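PDB 3ZLE: apical membrane antigen 1 from Toxoplasma gondii, which probably helps sporozoites invade host cells, as the ectodomain of a membrane antigen of the moving junction. Local coordinates for residues R38-P51 with F205-P219. Sequence-based numbering, arbitrary orientation.
Sequences RDTEGYREVGGKCP and FVAEGNPDAWQSACP
Arg38 turns CG away from its own carbonyl carbon (chi1 -81°) and runs extended to NE, and Phe205 has the same first torsion (chi1 -67°). The two side chains approach each other from opposite directions. The guanidinium lies flat on one face of the phenyl ring, with the planes 16° apart. Arg38 CZ sits 3.6 Å from the centroid of the Phe205 ring, a cation-pi stack displaced toward the rim. Arg38 CD adds a CH-pi contact over the same face. Glu45 crosses Phe205 at about a right angle, and its OE1 lies 3.8 Å from Phe205 CE2. Val46 O meets the ring edge close to the ring plane.

Two carboxylates lie near the stack. Arg38 makes long salt bridges to Glu45 and Glu208, at 3.8 Å for the pair Arg38 NH2 and Glu208 OE1. A water ties the second pair together: it accepts from Arg38 NH2 at 2.6 Å in the guanidinium plane and donates to Glu208 OE1. The carboxylate of Glu208 has its strongest polar partner in Tyr129. Glu45 OE2 takes a hydrogen bond from Lys145 N. The two acids probably help hold the guanidinium over the ring.

At the other end the link is covalent. Cys50 and Cys218 form a disulfide, SG to SG 2.2 Å. Pro51 CD rests against Trp214 CB at 3.5 Å, and Val206 CG2 packs on Lys49 O at 3.6 Å.

Together these contacts tie the beta hairpin 38-45 and the loop after it to residues 205-219, which lie more than 150 residues further along the chain within the AMA1 ectodomain. Val206 and Trp214 also touch helix 120-129, through Ala125 and Ile121. Val46 and Pro51 reach strand 199-202 of the five-stranded sheet, and the disulfide closes just beyond helix 214-217.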
loop_
_atom_site.group_PDB
_atom_site.type_symbol
_atom_site.label_atom_id
_atom_site.label_comp_id
_atom_site.label_asym_id
_atom_site.label_seq_id
_atom_site.Cartn_x
_atom_site.Cartn_y
_atom_site.Cartn_z
ATOM N N ARG A 38 -3.696 14.694 -0.887
ATOM C CA ARG A 38 -4.168 15.895 -0.198
ATOM C C ARG A 38 -3.249 17.090 -0.403
ATOM O O ARG A 38 -2.060 16.928 -0.634
ATOM C CB ARG A 38 -4.265 15.628 1.277
ATOM C CG ARG A 38 -5.532 14.908 1.667
ATOM C CD ARG A 38 -5.385 14.509 3.097
ATOM N NE ARG A 38 -6.662 14.172 3.692
ATOM C CZ ARG A 38 -7.286 14.944 4.561
ATOM N NH1 ARG A 38 -6.777 16.131 4.876
ATOM N NH2 ARG A 38 -8.407 14.530 5.113
ATOM N N ASP A 39 -3.784 18.283 -0.179
ATOM C CA ASP A 39 -2.972 19.486 -0.122
ATOM C C ASP A 39 -3.370 20.382 1.032
ATOM O O ASP A 39 -4.522 20.389 1.466
ATOM C CB ASP A 39 -3.046 20.248 -1.430
ATOM C CG ASP A 39 -4.385 20.140 -2.075
ATOM O OD1 ASP A 39 -5.276 20.924 -1.699
ATOM O OD2 ASP A 39 -4.541 19.294 -2.984
ATOM N N THR A 40 -2.385 21.049 1.602
ATOM C CA THR A 40 -2.615 21.972 2.685
ATOM C C THR A 40 -1.527 22.999 2.615
ATOM O O THR A 40 -0.364 22.658 2.290
ATOM C CB THR A 40 -2.490 21.265 4.034
ATOM O OG1 THR A 40 -3.304 20.091 4.014
ATOM C CG2 THR A 40 -2.905 22.189 5.188
ATOM N N GLU A 41 -1.903 24.258 2.852
ATOM C CA GLU A 41 -0.954 25.365 2.895
ATOM C C GLU A 41 -0.063 25.412 1.662
ATOM O O GLU A 41 1.097 25.804 1.743
ATOM C CB GLU A 41 -0.100 25.302 4.151
ATOM C CG GLU A 41 -0.901 25.296 5.458
ATOM C CD GLU A 41 -0.003 25.208 6.680
ATOM O OE1 GLU A 41 1.209 24.935 6.514
ATOM O OE2 GLU A 41 -0.499 25.391 7.809
ATOM N N GLY A 42 -0.577 24.921 0.541
ATOM C CA GLY A 42 0.201 24.902 -0.711
ATOM C C GLY A 42 1.052 23.650 -0.953
ATOM O O GLY A 42 1.651 23.516 -2.017
ATOM N N TYR A 43 1.036 22.677 -0.036
ATOM C CA TYR A 43 1.829 21.453 -0.271
ATOM C C TYR A 43 1.011 20.182 -0.443
ATOM O O TYR A 43 0.005 19.984 0.253
ATOM C CB TYR A 43 2.846 21.249 0.823
ATOM C CG TYR A 43 3.773 22.393 0.993
ATOM C CD1 TYR A 43 4.981 22.456 0.279
ATOM C CD2 TYR A 43 3.493 23.387 1.916
ATOM C CE1 TYR A 43 5.881 23.493 0.492
ATOM C CE2 TYR A 43 4.359 24.454 2.110
ATOM C CZ TYR A 43 5.543 24.514 1.391
ATOM O OH TYR A 43 6.405 25.565 1.627
ATOM N N ARG A 44 1.511 19.276 -1.289
ATOM C CA ARG A 44 0.930 17.922 -1.395
ATOM C C ARG A 44 1.138 17.116 -0.100
ATOM O O ARG A 44 2.195 17.192 0.539
ATOM C CB ARG A 44 1.523 17.192 -2.599
ATOM C CG ARG A 44 1.741 18.123 -3.759
ATOM C CD ARG A 44 1.623 17.421 -5.101
ATOM N NE ARG A 44 0.495 16.512 -5.137
ATOM C CZ ARG A 44 0.397 15.492 -5.987
ATOM N NH1 ARG A 44 1.352 15.277 -6.888
ATOM N NH2 ARG A 44 -0.700 14.765 -6.011
ATOM N N GLU A 45 0.073 16.484 0.368
ATOM C CA GLU A 45 0.069 15.887 1.703
ATOM C C GLU A 45 -0.372 14.426 1.544
ATOM O O GLU A 45 -1.216 14.125 0.663
ATOM C CB GLU A 45 -0.886 16.690 2.599
ATOM C CG GLU A 45 -1.034 16.197 4.018
ATOM C CD GLU A 45 -1.978 17.073 4.829
ATOM O OE1 GLU A 45 -3.122 17.269 4.374
ATOM O OE2 GLU A 45 -1.578 17.578 5.912
ATOM N N VAL A 46 0.320 13.506 2.230
ATOM C CA VAL A 46 0.008 12.049 2.110
ATOM C C VAL A 46 -1.352 11.828 2.700
ATOM O O VAL A 46 -1.611 12.254 3.817
ATOM C CB VAL A 46 1.037 11.153 2.886
ATOM C CG1 VAL A 46 0.809 9.652 2.605
ATOM C CG2 VAL A 46 2.466 11.527 2.509
ATOM N N GLY A 47 -2.225 11.104 1.992
ATOM C CA GLY A 47 -3.643 11.130 2.328
ATOM C C GLY A 47 -4.450 9.839 2.427
ATOM O O GLY A 47 -5.565 9.867 2.899
ATOM N N GLY A 48 -3.889 8.704 2.019
ATOM C CA GLY A 48 -4.669 7.456 1.971
ATOM C C GLY A 48 -5.102 6.976 3.337
ATOM O O GLY A 48 -4.383 7.159 4.326
ATOM N N LYS A 49 -6.240 6.306 3.395
ATOM C CA LYS A 49 -6.789 5.819 4.675
ATOM C C LYS A 49 -6.261 4.439 5.100
ATOM O O LYS A 49 -6.457 4.022 6.269
ATOM C CB LYS A 49 -8.338 5.826 4.629
ATOM C CG LYS A 49 -8.941 7.157 5.050
ATOM C CD LYS A 49 -10.067 7.635 4.144
ATOM C CE LYS A 49 -10.813 6.477 3.486
ATOM N NZ LYS A 49 -12.258 6.777 3.274
ATOM N N CYS A 50 -5.566 3.737 4.188
ATOM C CA CYS A 50 -5.069 2.382 4.483
ATOM C C CYS A 50 -3.549 2.332 4.664
ATOM O O CYS A 50 -2.809 2.927 3.902
ATOM C CB CYS A 50 -5.479 1.377 3.394
ATOM S SG CYS A 50 -7.209 0.938 3.432
ATOM N N PRO A 51 -3.083 1.536 5.639
ATOM C CA PRO A 51 -1.641 1.344 5.759
ATOM C C PRO A 51 -1.098 0.515 4.607
ATOM O O PRO A 51 -1.830 -0.283 3.990
ATOM C CB PRO A 51 -1.487 0.623 7.104
ATOM C CG PRO A 51 -2.806 0.019 7.409
ATOM C CD PRO A 51 -3.854 0.777 6.642
ATOM N N PHE A 205 -3.572 10.108 8.164
ATOM C CA PHE A 205 -5.002 10.071 8.181
ATOM C C PHE A 205 -5.558 8.677 8.413
ATOM O O PHE A 205 -6.731 8.517 8.792
ATOM C CB PHE A 205 -5.583 10.743 6.918
ATOM C CG PHE A 205 -5.317 12.237 6.861
ATOM C CD1 PHE A 205 -6.104 13.122 7.594
ATOM C CD2 PHE A 205 -4.158 12.720 6.270
ATOM C CE1 PHE A 205 -5.774 14.468 7.687
ATOM C CE2 PHE A 205 -3.876 14.086 6.266
ATOM C CZ PHE A 205 -4.687 14.954 6.988
ATOM N N VAL A 206 -4.657 7.692 8.421
ATOM C CA VAL A 206 -4.977 6.393 9.004
ATOM C C VAL A 206 -5.532 6.649 10.380
ATOM O O VAL A 206 -6.394 5.965 10.800
ATOM C CB VAL A 206 -3.714 5.462 9.059
ATOM C CG1 VAL A 206 -3.982 4.170 9.841
ATOM C CG2 VAL A 206 -3.277 5.110 7.670
ATOM N N ALA A 207 -5.052 7.664 11.088
ATOM C CA ALA A 207 -5.501 7.825 12.459
ATOM C C ALA A 207 -6.897 8.434 12.621
ATOM O O ALA A 207 -7.493 8.352 13.696
ATOM C CB ALA A 207 -4.483 8.589 13.289
ATOM N N GLU A 208 -7.435 8.966 11.530
ATOM C CA GLU A 208 -8.552 9.899 11.586
ATOM C C GLU A 208 -9.837 9.148 11.830
ATOM O O GLU A 208 -10.159 8.241 11.113
ATOM C CB GLU A 208 -8.668 10.671 10.274
ATOM C CG GLU A 208 -9.517 11.915 10.401
ATOM C CD GLU A 208 -9.326 12.886 9.263
ATOM O OE1 GLU A 208 -9.714 12.550 8.117
ATOM O OE2 GLU A 208 -8.896 14.029 9.539
ATOM N N GLY A 209 -10.587 9.536 12.852
ATOM C CA GLY A 209 -11.738 8.735 13.236
ATOM C C GLY A 209 -11.282 7.655 14.192
ATOM O O GLY A 209 -10.824 7.958 15.299
ATOM N N ASN A 210 -11.407 6.402 13.786
ATOM C CA ASN A 210 -10.898 5.325 14.594
ATOM C C ASN A 210 -9.578 4.816 14.009
ATOM O O ASN A 210 -9.575 4.181 12.963
ATOM C CB ASN A 210 -11.887 4.182 14.621
ATOM C CG ASN A 210 -11.322 2.931 15.289
ATOM O OD1 ASN A 210 -10.404 2.975 16.119
ATOM N ND2 ASN A 210 -11.868 1.814 14.919
ATOM N N PRO A 211 -8.486 5.048 14.724
ATOM C CA PRO A 211 -7.127 4.791 14.202
ATOM C C PRO A 211 -6.901 3.299 13.988
ATOM O O PRO A 211 -5.987 2.911 13.301
ATOM C CB PRO A 211 -6.205 5.319 15.317
ATOM C CG PRO A 211 -7.100 6.197 16.204
ATOM C CD PRO A 211 -8.480 5.623 16.094
ATOM N N ASP A 212 -7.716 2.489 14.629
ATOM C CA ASP A 212 -7.555 1.020 14.620
ATOM C C ASP A 212 -8.385 0.401 13.506
ATOM O O ASP A 212 -8.313 -0.809 13.275
ATOM C CB ASP A 212 -7.983 0.460 15.999
ATOM C CG ASP A 212 -6.994 0.774 17.075
ATOM O OD1 ASP A 212 -5.773 0.905 16.774
ATOM O OD2 ASP A 212 -7.396 0.806 18.261
ATOM N N ALA A 213 -9.167 1.220 12.767
ATOM C CA ALA A 213 -10.137 0.635 11.819
ATOM C C ALA A 213 -9.483 -0.194 10.733
ATOM O O ALA A 213 -10.142 -1.089 10.177
ATOM C CB ALA A 213 -11.033 1.726 11.173
ATOM N N TRP A 214 -8.328 0.250 10.256
ATOM C CA TRP A 214 -7.590 -0.466 9.196
ATOM C C TRP A 214 -7.664 -1.977 9.385
ATOM O O TRP A 214 -7.761 -2.690 8.419
ATOM C CB TRP A 214 -6.088 -0.045 9.145
ATOM C CG TRP A 214 -5.319 -0.469 10.362
ATOM C CD1 TRP A 214 -5.216 0.221 11.565
ATOM C CD2 TRP A 214 -4.610 -1.734 10.560
ATOM N NE1 TRP A 214 -4.446 -0.531 12.477
ATOM C CE2 TRP A 214 -4.112 -1.739 11.894
ATOM C CE3 TRP A 214 -4.344 -2.837 9.732
ATOM C CZ2 TRP A 214 -3.376 -2.807 12.409
ATOM C CZ3 TRP A 214 -3.628 -3.892 10.226
ATOM C CH2 TRP A 214 -3.159 -3.891 11.575
ATOM N N GLN A 215 -7.549 -2.466 10.605
ATOM C CA GLN A 215 -7.509 -3.878 10.848
ATOM C C GLN A 215 -8.669 -4.613 10.256
ATOM O O GLN A 215 -8.535 -5.657 9.815
ATOM C CB GLN A 215 -7.348 -4.203 12.314
ATOM C CG GLN A 215 -6.898 -5.609 12.586
ATOM C CD GLN A 215 -6.396 -5.887 13.985
ATOM O OE1 GLN A 215 -5.715 -5.130 14.566
ATOM N NE2 GLN A 215 -6.714 -7.009 14.472
ATOM N N SER A 216 -9.788 -3.956 10.209
ATOM C CA SER A 216 -11.044 -4.461 9.768
ATOM C C SER A 216 -11.511 -3.983 8.431
ATOM O O SER A 216 -12.330 -4.563 7.861
ATOM C CB SER A 216 -12.076 -3.979 10.719
ATOM O OG SER A 216 -12.020 -4.641 11.887
ATOM N N ALA A 217 -11.020 -2.864 7.981
ATOM C CA ALA A 217 -11.544 -2.203 6.820
ATOM C C ALA A 217 -10.673 -2.302 5.613
ATOM O O ALA A 217 -11.084 -2.141 4.538
ATOM C CB ALA A 217 -11.761 -0.764 7.135
ATOM N N CYS A 218 -9.429 -2.554 5.865
ATOM C CA CYS A 218 -8.389 -2.427 4.812
ATOM C C CYS A 218 -7.870 -3.775 4.313
ATOM O O CYS A 218 -7.948 -4.804 5.024
ATOM C CB CYS A 218 -7.205 -1.612 5.320
ATOM S SG CYS A 218 -7.481 0.180 5.458
ATOM N N PRO A 219 -7.345 -3.791 3.095
ATOM C CA PRO A 219 -6.880 -5.055 2.516
ATOM C C PRO A 219 -5.443 -5.372 2.937
ATOM O O PRO A 219 -4.532 -5.278 2.144
ATOM C CB PRO A 219 -6.955 -4.786 1.017
ATOM C CG PRO A 219 -6.687 -3.324 0.898
ATOM C CD PRO A 219 -7.174 -2.657 2.166
HETATM O O HOH W 1 -10.497 15.046 6.528
#